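Local coordinates for cell envelope-related transcriptional attenuator domain-containing protein (Eubacterium siraeum, PDB 4OBM), which is of unknown function but belongs to the LytR-CpsA-Psr family, whose members probably attach polymers to the bacterial cell wall, at residues Phe16-Tyr22 and Lys212-Tyr218; Tyr22-Met28 and Met42-Ala48; Ser174-Asp178 and Ser225-Phe230. One frame throughout, in Å; residues are numbered along the deposited sequence.

Overall arrangement
Contact 2 is the core of the arrangement: it pairs strands 24-30 and 40-47, a hairpin in the middle of a mixed six-stranded sheet. In contact 1 the loop 16-22, just before strand 24-30, meets the start of helix 213-220, about 13 Å from contact 2 between centres; the two share Y22 and touch again through K212 and F24. Contact 3 joins helix 164-181 to strand 228-230 at the sheet's border, its centre about 13 Å from that of contact 2, which it meets at I44 and I177, and about 17 Å from that of contact 1. Along the chain contact 2 closes before contact 3 opens, whereas contacts 1 and 3 interleave, so helix 213-220 returns to the loop before the hairpin, and strand 228-230 is set against helix 164-181.

Contact 1: Phe16-Tyr22 and Lys212-Tyr218; sequences FTPDSTY and KVKAIVY
P18 and Y22, in the loop leading into strand 24-30, pack on A215 and Y218 of helix 213-220 in a largely apolar loop-on-helix contact, its centre about 19 Å from that of the chain. The proline sits on the tyrosine: P18 CD stands over the middle of the Y218 ring, 3.5 Å from its centroid and 13° off the ring normal, a CH-pi contact that suits proline because its CD hydrogens are polarised by the neighbouring nitrogen. Y218 presents this face because its CG lies anti to the backbone N (chi1 174°), sending the ring out alongside the loop. F16 meets the same helix turn, its CE2 4.0 Å from Y218 CB. An alanine here has no ring to carry P18 CD, and the gap left between loop and helix would probably let P18 and the backbone of F16 shift. A215 fits between its neighbours by being small, its CB lying 3.8 Å from P18 CB and 3.5 Å from Y22 CD1. K212, next to helix 213-220, supplies the polar tie. Its bent chain carries CD to 3.3 Å from Y22 O, and NZ donates to T21 O at 3.2 Å, in the carbonyl plane and on a lone pair. The same NZ bonds weakly to D23 O. P18 and Y22 also touch A48 beyond strand 40-47, K212 and I216 rest on F24 of strand 24-30, and V213, I216 and V217 meet helix 186-199.

Contact 2: Tyr22-Met28 and Met42-Ala48; sequences YDFSVLM and MTITYIA
S25 and T45 meet hydroxyl to hydroxyl, OG to OG1 at 2.6 Å, a short hydrogen bond in which either may be the donor, giving each of these buried side chains a polar partner. At one end of the pairing M28 N donates to M42 O at 2.6 Å and M42 N returns a bond to M28 O; at the other, D23 OD1 takes the backbone N of A48 at 3.0 Å, approached 43° out of the carboxylate plane, so the aspartate extends the pairing past the last strand bond. Between them V26 and I44 exchange both backbone bonds, while F24 receives a good bond from Y46 N and gives back a weak one. This is an antiparallel beta hairpin set within the mixed sheet: strand 24-30 also bonds to strand 94-100, and strand 40-47 to strand 52-58. S25, L27, T43 and T45 lie on one face, where L27 CD1 is 3.9 Å from T43 CG2 and both pack on helix 70-90; F24, V26, I44, Y46 and the selenomethionines M28 and M42 share the opposite face. F24 has its CG between the backbone N and the carbonyl carbon (chi1 69°), which lays its ring across the partner strand so that Y46 CB sits over one face, 3.9 Å from the centroid. The Y46 ring stacks on F53 and its hydroxyl bonds to T219 OG1. M28 CE packs on I44 CG2 at 3.8 Å.

Contact 3: Ser174-Asp178 and Ser225-Phe230; sequences SSFID and SSVTDF
S225 begins the approach to D178, its carbonyl oxygen passing near the aspartate CB. S226 then makes the short bond: its OG donates to D178 OD2 at 2.6 Å, on the syn side of the carboxylate. The same OG accepts from T228 N at 3.3 Å, closing an ST turn, a role serine fills because one hydroxyl can give and receive. V227 adds its backbone N, which donates almost straight to D178 OD1 (3.0 Å, 167°) from well above the carboxylate plane, while its CG2 packs on I177 CG2 at 3.9 Å. T228 turns both branches to the helix. Its OG1 lies 3.1 Å from each of D178 OD1 and OD2, weak contacts that compete with S174 O for one proton, and its CG2 reaches I177 CG2 at 3.7 Å, so threonine serves the polar and apolar sides together. D229 points away and bonds to T52. F230 presents its ring edge to S174, CD2 lying 4.1 Å from OG, whose own bond goes to A170 O. The segment 174-178 of helix 164-181 runs nearly antiparallel to border strand 228-230 (168°), on the sheet face opposite helix 70-90, as in a three-layer alpha/beta/alpha fold.

Contact 1: Phe16-Tyr22 and Lys212-Tyr218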
loop_
_atom_site.group_PDB
_atom_site.type_symbol
_atom_site.label_atom_id
_atom_site.label_comp_id
_atom_site.label_asym_id
_atom_site.label_seq_id
_atom_site.Cartn_x
_atom_site.Cartn_y
_atom_site.Cartn_z
ATOM N N PHE A 16 13.098 -0.882 -24.427
ATOM C CA PHE A 16 12.020 -0.381 -23.576
ATOM C C PHE A 16 12.535 0.193 -22.265
ATOM O O PHE A 16 13.337 -0.436 -21.565
ATOM C CB PHE A 16 10.976 -1.480 -23.302
ATOM C CG PHE A 16 9.839 -1.098 -22.377
ATOM C CD1 PHE A 16 8.883 -0.165 -22.767
ATOM C CD2 PHE A 16 9.705 -1.698 -21.129
ATOM C CE1 PHE A 16 7.834 0.186 -21.913
ATOM C CE2 PHE A 16 8.647 -1.355 -20.276
ATOM C CZ PHE A 16 7.719 -0.416 -20.674
ATOM N N THR A 17 12.080 1.415 -21.961
ATOM C CA THR A 17 12.348 2.136 -20.723
ATOM C C THR A 17 11.044 2.892 -20.392
ATOM O O THR A 17 10.686 3.829 -21.113
ATOM C CB THR A 17 13.618 3.010 -20.798
ATOM O OG1 THR A 17 14.725 2.197 -21.193
ATOM C CG2 THR A 17 13.949 3.669 -19.461
ATOM N N PRO A 18 10.298 2.427 -19.357
ATOM C CA PRO A 18 9.009 3.067 -18.998
ATOM C C PRO A 18 9.087 4.555 -18.669
ATOM O O PRO A 18 9.940 4.977 -17.890
ATOM C CB PRO A 18 8.552 2.310 -17.741
ATOM C CG PRO A 18 9.345 1.096 -17.699
ATOM C CD PRO A 18 10.601 1.289 -18.481
ATOM N N ASP A 19 8.153 5.333 -19.230
ATOM C CA ASP A 19 8.034 6.770 -18.976
ATOM C C ASP A 19 6.911 7.034 -17.934
ATOM O O ASP A 19 6.348 6.079 -17.385
ATOM C CB ASP A 19 7.817 7.569 -20.290
ATOM C CG ASP A 19 6.881 6.965 -21.331
ATOM O OD1 ASP A 19 5.844 6.395 -20.942
ATOM O OD2 ASP A 19 7.164 7.115 -22.538
ATOM N N SER A 20 6.609 8.325 -17.651
ATOM C CA SER A 20 5.610 8.761 -16.665
ATOM C C SER A 20 4.167 8.303 -16.985
ATOM O O SER A 20 3.325 8.365 -16.094
ATOM C CB SER A 20 5.632 10.280 -16.514
ATOM O OG SER A 20 5.074 10.951 -17.635
ATOM N N THR A 21 3.881 7.863 -18.238
ATOM C CA THR A 21 2.544 7.402 -18.651
ATOM C C THR A 21 2.204 6.071 -17.959
ATOM O O THR A 21 1.027 5.714 -17.840
ATOM C CB THR A 21 2.445 7.285 -20.189
ATOM O OG1 THR A 21 3.341 6.281 -20.666
ATOM C CG2 THR A 21 2.713 8.606 -20.903
ATOM N N TYR A 22 3.239 5.370 -17.468
ATOM C CA TYR A 22 3.132 4.094 -16.767
ATOM C C TYR A 22 2.917 4.265 -15.253
ATOM O O TYR A 22 2.701 3.269 -14.560
ATOM C CB TYR A 22 4.382 3.245 -17.025
ATOM C CG TYR A 22 4.414 2.655 -18.416
ATOM C CD1 TYR A 22 3.706 1.495 -18.720
ATOM C CD2 TYR A 22 5.161 3.252 -19.430
ATOM C CE1 TYR A 22 3.742 0.940 -19.996
ATOM C CE2 TYR A 22 5.194 2.712 -20.714
ATOM C CZ TYR A 22 4.481 1.557 -20.994
ATOM O OH TYR A 22 4.531 1.014 -22.257
ATOM N N LYS A 212 0.012 -1.903 -17.733
ATOM C CA LYS A 212 1.068 -1.559 -16.765
ATOM C C LYS A 212 2.109 -2.643 -16.527
ATOM O O LYS A 212 3.252 -2.290 -16.246
ATOM C CB LYS A 212 0.449 -1.166 -15.401
ATOM C CG LYS A 212 -0.498 0.042 -15.447
ATOM C CD LYS A 212 0.197 1.394 -15.639
ATOM C CE LYS A 212 -0.543 2.259 -16.627
ATOM N NZ LYS A 212 -0.753 3.638 -16.125
ATOM N N VAL A 213 1.740 -3.939 -16.630
ATOM C CA VAL A 213 2.635 -5.092 -16.391
ATOM C C VAL A 213 4.041 -4.937 -17.075
ATOM O O VAL A 213 5.039 -5.272 -16.441
ATOM C CB VAL A 213 1.979 -6.459 -16.730
ATOM C CG1 VAL A 213 1.633 -6.599 -18.223
ATOM C CG2 VAL A 213 2.846 -7.613 -16.247
ATOM N N LYS A 214 4.126 -4.391 -18.306
ATOM C CA LYS A 214 5.426 -4.203 -18.979
ATOM C C LYS A 214 6.350 -3.330 -18.138
ATOM O O LYS A 214 7.500 -3.705 -17.955
ATOM C CB LYS A 214 5.287 -3.622 -20.396
ATOM C CG LYS A 214 4.857 -4.659 -21.424
ATOM C CD LYS A 214 4.918 -4.122 -22.846
ATOM C CE LYS A 214 3.981 -4.856 -23.777
ATOM N NZ LYS A 214 4.367 -6.280 -23.966
ATOM N N ALA A 215 5.842 -2.206 -17.599
ATOM C CA ALA A 215 6.621 -1.314 -16.717
ATOM C C ALA A 215 6.935 -1.978 -15.366
ATOM O O ALA A 215 8.047 -1.821 -14.867
ATOM C CB ALA A 215 5.869 -0.018 -16.477
ATOM N N ILE A 216 5.942 -2.699 -14.768
ATOM C CA ILE A 216 6.107 -3.405 -13.491
ATOM C C ILE A 216 7.257 -4.425 -13.626
ATOM O O ILE A 216 8.217 -4.338 -12.865
ATOM C CB ILE A 216 4.779 -4.064 -13.004
ATOM C CG1 ILE A 216 3.669 -3.015 -12.792
ATOM C CG2 ILE A 216 5.006 -4.893 -11.727
ATOM C CD1 ILE A 216 2.223 -3.582 -12.650
ATOM N N VAL A 217 7.196 -5.333 -14.617
ATOM C CA VAL A 217 8.217 -6.363 -14.847
ATOM C C VAL A 217 9.572 -5.694 -15.113
ATOM O O VAL A 217 10.571 -6.144 -14.544
ATOM C CB VAL A 217 7.813 -7.351 -15.966
ATOM C CG1 VAL A 217 8.954 -8.311 -16.327
ATOM C CG2 VAL A 217 6.559 -8.135 -15.576
ATOM N N TYR A 218 9.598 -4.585 -15.894
ATOM C CA TYR A 218 10.820 -3.843 -16.148
ATOM C C TYR A 218 11.468 -3.421 -14.840
ATOM O O TYR A 218 12.651 -3.689 -14.657
ATOM C CB TYR A 218 10.586 -2.603 -17.040
ATOM C CG TYR A 218 11.822 -1.730 -17.186
ATOM C CD1 TYR A 218 12.158 -0.793 -16.214
ATOM C CD2 TYR A 218 12.650 -1.840 -18.295
ATOM C CE1 TYR A 218 13.323 -0.033 -16.312
ATOM C CE2 TYR A 218 13.809 -1.071 -18.413
ATOM C CZ TYR A 218 14.134 -0.160 -17.424
ATOM O OH TYR A 218 15.252 0.626 -17.537
#

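Contact 2: Tyr22-Met28 and Met42-Ala48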
loop_
_atom_site.group_PDB
_atom_site.type_symbol
_atom_site.label_atom_id
_atom_site.label_comp_id
_atom_site.label_asym_id
_atom_site.label_seq_id
_atom_site.Cartn_x
_atom_site.Cartn_y
_atom_site.Cartn_z
ATOM N N TYR A 22 3.239 5.370 -17.468
ATOM C CA TYR A 22 3.132 4.094 -16.767
ATOM C C TYR A 22 2.917 4.265 -15.253
ATOM O O TYR A 22 2.701 3.269 -14.560
ATOM C CB TYR A 22 4.382 3.245 -17.025
ATOM C CG TYR A 22 4.414 2.655 -18.416
ATOM C CD1 TYR A 22 3.706 1.495 -18.720
ATOM C CD2 TYR A 22 5.161 3.252 -19.430
ATOM C CE1 TYR A 22 3.742 0.940 -19.996
ATOM C CE2 TYR A 22 5.194 2.712 -20.714
ATOM C CZ TYR A 22 4.481 1.557 -20.994
ATOM O OH TYR A 22 4.531 1.014 -22.257
ATOM N N ASP A 23 2.981 5.507 -14.744
ATOM C CA ASP A 23 2.772 5.788 -13.312
ATOM C C ASP A 23 1.324 5.467 -12.893
ATOM O O ASP A 23 0.388 5.733 -13.649
ATOM C CB ASP A 23 3.075 7.264 -12.974
ATOM C CG ASP A 23 4.508 7.749 -13.104
ATOM O OD1 ASP A 23 5.375 6.950 -13.522
ATOM O OD2 ASP A 23 4.762 8.935 -12.791
ATOM N N PHE A 24 1.147 4.903 -11.704
ATOM C CA PHE A 24 -0.198 4.617 -11.223
ATOM C C PHE A 24 -0.254 4.593 -9.702
ATOM O O PHE A 24 0.767 4.381 -9.032
ATOM C CB PHE A 24 -0.738 3.297 -11.803
ATOM C CG PHE A 24 -0.071 2.028 -11.314
ATOM C CD1 PHE A 24 1.009 1.482 -12.001
ATOM C CD2 PHE A 24 -0.559 1.349 -10.202
ATOM C CE1 PHE A 24 1.603 0.290 -11.565
ATOM C CE2 PHE A 24 0.045 0.171 -9.763
ATOM C CZ PHE A 24 1.115 -0.355 -10.451
ATOM N N SER A 25 -1.460 4.785 -9.169
ATOM C CA SER A 25 -1.748 4.672 -7.748
ATOM C C SER A 25 -2.937 3.755 -7.537
ATOM O O SER A 25 -3.831 3.689 -8.385
ATOM C CB SER A 25 -1.996 6.032 -7.114
ATOM O OG SER A 25 -0.773 6.700 -6.854
ATOM N N VAL A 26 -2.896 2.995 -6.428
ATOM C CA VAL A 26 -3.920 2.044 -5.984
ATOM C C VAL A 26 -4.125 2.238 -4.499
ATOM O O VAL A 26 -3.157 2.212 -3.723
ATOM C CB VAL A 26 -3.580 0.551 -6.298
ATOM C CG1 VAL A 26 -4.666 -0.406 -5.765
ATOM C CG2 VAL A 26 -3.333 0.317 -7.791
ATOM N N LEU A 27 -5.380 2.419 -4.093
ATOM C CA LEU A 27 -5.720 2.485 -2.689
ATOM C C LEU A 27 -5.959 1.071 -2.211
ATOM O O LEU A 27 -6.800 0.379 -2.760
ATOM C CB LEU A 27 -6.944 3.375 -2.418
ATOM C CG LEU A 27 -7.499 3.318 -0.987
ATOM C CD1 LEU A 27 -6.534 3.941 0.003
ATOM C CD2 LEU A 27 -8.860 3.978 -0.916
HETATM N N MSE A 28 -5.211 0.635 -1.189
HETATM C CA MSE A 28 -5.381 -0.701 -0.644
HETATM C C MSE A 28 -5.902 -0.592 0.747
HETATM O O MSE A 28 -5.458 0.272 1.511
HETATM C CB MSE A 28 -4.083 -1.478 -0.712
HETATM C CG MSE A 28 -3.709 -1.810 -2.155
HETATM SE SE MSE A 28 -2.059 -2.718 -2.337
HETATM C CE MSE A 28 -0.876 -1.787 -1.031
HETATM N N MSE A 42 -3.899 2.177 2.886
HETATM C CA MSE A 42 -2.561 2.394 2.342
HETATM C C MSE A 42 -2.642 2.595 0.851
HETATM O O MSE A 42 -3.303 1.821 0.169
HETATM C CB MSE A 42 -1.637 1.194 2.674
HETATM C CG MSE A 42 -0.178 1.362 2.182
HETATM SE SE MSE A 42 0.957 -0.161 2.572
HETATM C CE MSE A 42 1.189 0.178 4.390
ATOM N N THR A 43 -1.999 3.652 0.348
ATOM C CA THR A 43 -1.875 3.869 -1.092
ATOM C C THR A 43 -0.524 3.288 -1.535
ATOM O O THR A 43 0.400 3.171 -0.726
ATOM C CB THR A 43 -2.029 5.336 -1.498
ATOM O OG1 THR A 43 -1.060 6.108 -0.810
ATOM C CG2 THR A 43 -3.458 5.892 -1.265
ATOM N N ILE A 44 -0.446 2.847 -2.791
ATOM C CA ILE A 44 0.767 2.342 -3.414
ATOM C C ILE A 44 0.874 3.086 -4.718
ATOM O O ILE A 44 -0.032 3.003 -5.547
ATOM C CB ILE A 44 0.877 0.794 -3.533
ATOM C CG1 ILE A 44 2.252 0.371 -4.103
ATOM C CG2 ILE A 44 -0.323 0.131 -4.244
ATOM C CD1 ILE A 44 2.595 -1.094 -3.972
ATOM N N THR A 45 1.929 3.892 -4.851
ATOM C CA THR A 45 2.188 4.714 -6.031
ATOM C C THR A 45 3.451 4.241 -6.724
ATOM O O THR A 45 4.547 4.312 -6.153
ATOM C CB THR A 45 2.304 6.205 -5.656
ATOM O OG1 THR A 45 1.109 6.622 -5.003
ATOM C CG2 THR A 45 2.567 7.113 -6.875
ATOM N N TYR A 46 3.293 3.781 -7.973
ATOM C CA TYR A 46 4.408 3.368 -8.812
ATOM C C TYR A 46 4.938 4.577 -9.575
ATOM O O TYR A 46 4.189 5.219 -10.325
ATOM C CB TYR A 46 3.970 2.257 -9.783
ATOM C CG TYR A 46 4.999 1.895 -10.837
ATOM C CD1 TYR A 46 6.266 1.436 -10.480
ATOM C CD2 TYR A 46 4.706 2.010 -12.195
ATOM C CE1 TYR A 46 7.212 1.099 -11.445
ATOM C CE2 TYR A 46 5.642 1.666 -13.169
ATOM C CZ TYR A 46 6.887 1.193 -12.788
ATOM O OH TYR A 46 7.815 0.871 -13.745
ATOM N N ILE A 47 6.213 4.915 -9.348
ATOM C CA ILE A 47 6.886 6.005 -10.072
ATOM C C ILE A 47 7.869 5.324 -11.030
ATOM O O ILE A 47 8.940 4.896 -10.604
ATOM C CB ILE A 47 7.562 7.068 -9.164
ATOM C CG1 ILE A 47 6.730 7.401 -7.895
ATOM C CG2 ILE A 47 7.994 8.313 -9.980
ATOM C CD1 ILE A 47 5.642 8.469 -7.998
ATOM N N ALA A 48 7.467 5.173 -12.304
ATOM C CA ALA A 48 8.236 4.494 -13.343
ATOM C C ALA A 48 9.622 5.100 -13.559
ATOM O O ALA A 48 10.568 4.338 -13.746
ATOM C CB ALA A 48 7.471 4.485 -14.653
#

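Contact 3: Ser174-Asp178 and Ser225-Phe230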
loop_
_atom_site.group_PDB
_atom_site.type_symbol
_atom_site.label_atom_id
_atom_site.label_comp_id
_atom_site.label_asym_id
_atom_site.label_seq_id
_atom_site.Cartn_x
_atom_site.Cartn_y
_atom_site.Cartn_z
ATOM N N SER A 174 6.799 -3.179 2.581
ATOM C CA SER A 174 7.975 -2.837 1.766
ATOM C C SER A 174 8.890 -4.049 1.625
ATOM O O SER A 174 9.353 -4.371 0.527
ATOM C CB SER A 174 8.748 -1.682 2.391
ATOM O OG SER A 174 8.154 -0.438 2.074
ATOM N N SER A 175 9.120 -4.736 2.756
ATOM C CA SER A 175 9.947 -5.935 2.845
ATOM C C SER A 175 9.336 -7.074 2.023
ATOM O O SER A 175 10.063 -7.748 1.304
ATOM C CB SER A 175 10.115 -6.348 4.303
ATOM O OG SER A 175 10.859 -5.392 5.035
ATOM N N PHE A 176 8.012 -7.252 2.096
ATOM C CA PHE A 176 7.241 -8.258 1.338
ATOM C C PHE A 176 7.376 -8.055 -0.187
ATOM O O PHE A 176 7.541 -9.032 -0.917
ATOM C CB PHE A 176 5.747 -8.219 1.760
ATOM C CG PHE A 176 4.824 -9.075 0.922
ATOM C CD1 PHE A 176 4.884 -10.465 0.985
ATOM C CD2 PHE A 176 3.897 -8.491 0.063
ATOM C CE1 PHE A 176 4.047 -11.256 0.188
ATOM C CE2 PHE A 176 3.072 -9.283 -0.738
ATOM C CZ PHE A 176 3.143 -10.659 -0.663
ATOM N N ILE A 177 7.324 -6.786 -0.654
ATOM C CA ILE A 177 7.439 -6.430 -2.071
ATOM C C ILE A 177 8.884 -6.649 -2.559
ATOM O O ILE A 177 9.079 -7.198 -3.638
ATOM C CB ILE A 177 6.935 -4.985 -2.363
ATOM C CG1 ILE A 177 5.395 -4.884 -2.158
ATOM C CG2 ILE A 177 7.330 -4.527 -3.792
ATOM C CD1 ILE A 177 4.834 -3.450 -1.949
ATOM N N ASP A 178 9.880 -6.207 -1.779
ATOM C CA ASP A 178 11.300 -6.344 -2.119
ATOM C C ASP A 178 11.783 -7.789 -2.138
ATOM O O ASP A 178 12.542 -8.158 -3.035
ATOM C CB ASP A 178 12.162 -5.555 -1.130
ATOM C CG ASP A 178 12.054 -4.055 -1.271
ATOM O OD1 ASP A 178 11.487 -3.591 -2.293
ATOM O OD2 ASP A 178 12.593 -3.345 -0.399
ATOM N N SER A 225 18.167 -3.923 -4.693
ATOM C CA SER A 225 17.889 -4.600 -3.428
ATOM C C SER A 225 16.513 -4.173 -2.943
ATOM O O SER A 225 15.856 -4.907 -2.197
ATOM C CB SER A 225 18.955 -4.268 -2.390
ATOM O OG SER A 225 20.200 -4.796 -2.811
ATOM N N SER A 226 16.071 -2.978 -3.391
ATOM C CA SER A 226 14.771 -2.432 -3.025
ATOM C C SER A 226 14.103 -1.652 -4.163
ATOM O O SER A 226 14.744 -0.859 -4.863
ATOM C CB SER A 226 14.898 -1.536 -1.803
ATOM O OG SER A 226 13.625 -1.136 -1.328
ATOM N N VAL A 227 12.788 -1.872 -4.308
ATOM C CA VAL A 227 11.929 -1.169 -5.260
ATOM C C VAL A 227 10.844 -0.416 -4.458
ATOM O O VAL A 227 9.820 -0.009 -5.005
ATOM C CB VAL A 227 11.323 -2.103 -6.350
ATOM C CG1 VAL A 227 12.415 -2.659 -7.265
ATOM C CG2 VAL A 227 10.474 -3.219 -5.729
ATOM N N THR A 228 11.071 -0.233 -3.156
ATOM C CA THR A 228 10.068 0.442 -2.338
ATOM C C THR A 228 10.630 1.628 -1.560
ATOM O O THR A 228 11.840 1.796 -1.391
ATOM C CB THR A 228 9.331 -0.543 -1.394
ATOM O OG1 THR A 228 10.256 -1.322 -0.635
ATOM C CG2 THR A 228 8.387 -1.449 -2.135
ATOM N N ASP A 229 9.691 2.471 -1.134
ATOM C CA ASP A 229 9.825 3.659 -0.326
ATOM C C ASP A 229 8.497 3.894 0.361
ATOM O O ASP A 229 7.483 3.325 -0.038
ATOM C CB ASP A 229 10.227 4.869 -1.182
ATOM C CG ASP A 229 11.716 4.985 -1.386
ATOM O OD1 ASP A 229 12.402 5.473 -0.459
ATOM O OD2 ASP A 229 12.200 4.595 -2.474
ATOM N N PHE A 230 8.499 4.706 1.410
ATOM C CA PHE A 230 7.279 5.051 2.107
ATOM C C PHE A 230 7.402 6.412 2.742
ATOM O O PHE A 230 8.493 6.841 3.112
ATOM C CB PHE A 230 6.862 3.979 3.148
ATOM C CG PHE A 230 7.718 3.836 4.382
ATOM C CD1 PHE A 230 7.554 4.693 5.464
ATOM C CD2 PHE A 230 8.616 2.785 4.505
ATOM C CE1 PHE A 230 8.329 4.544 6.623
ATOM C CE2 PHE A 230 9.394 2.634 5.658
ATOM C CZ PHE A 230 9.244 3.512 6.714
#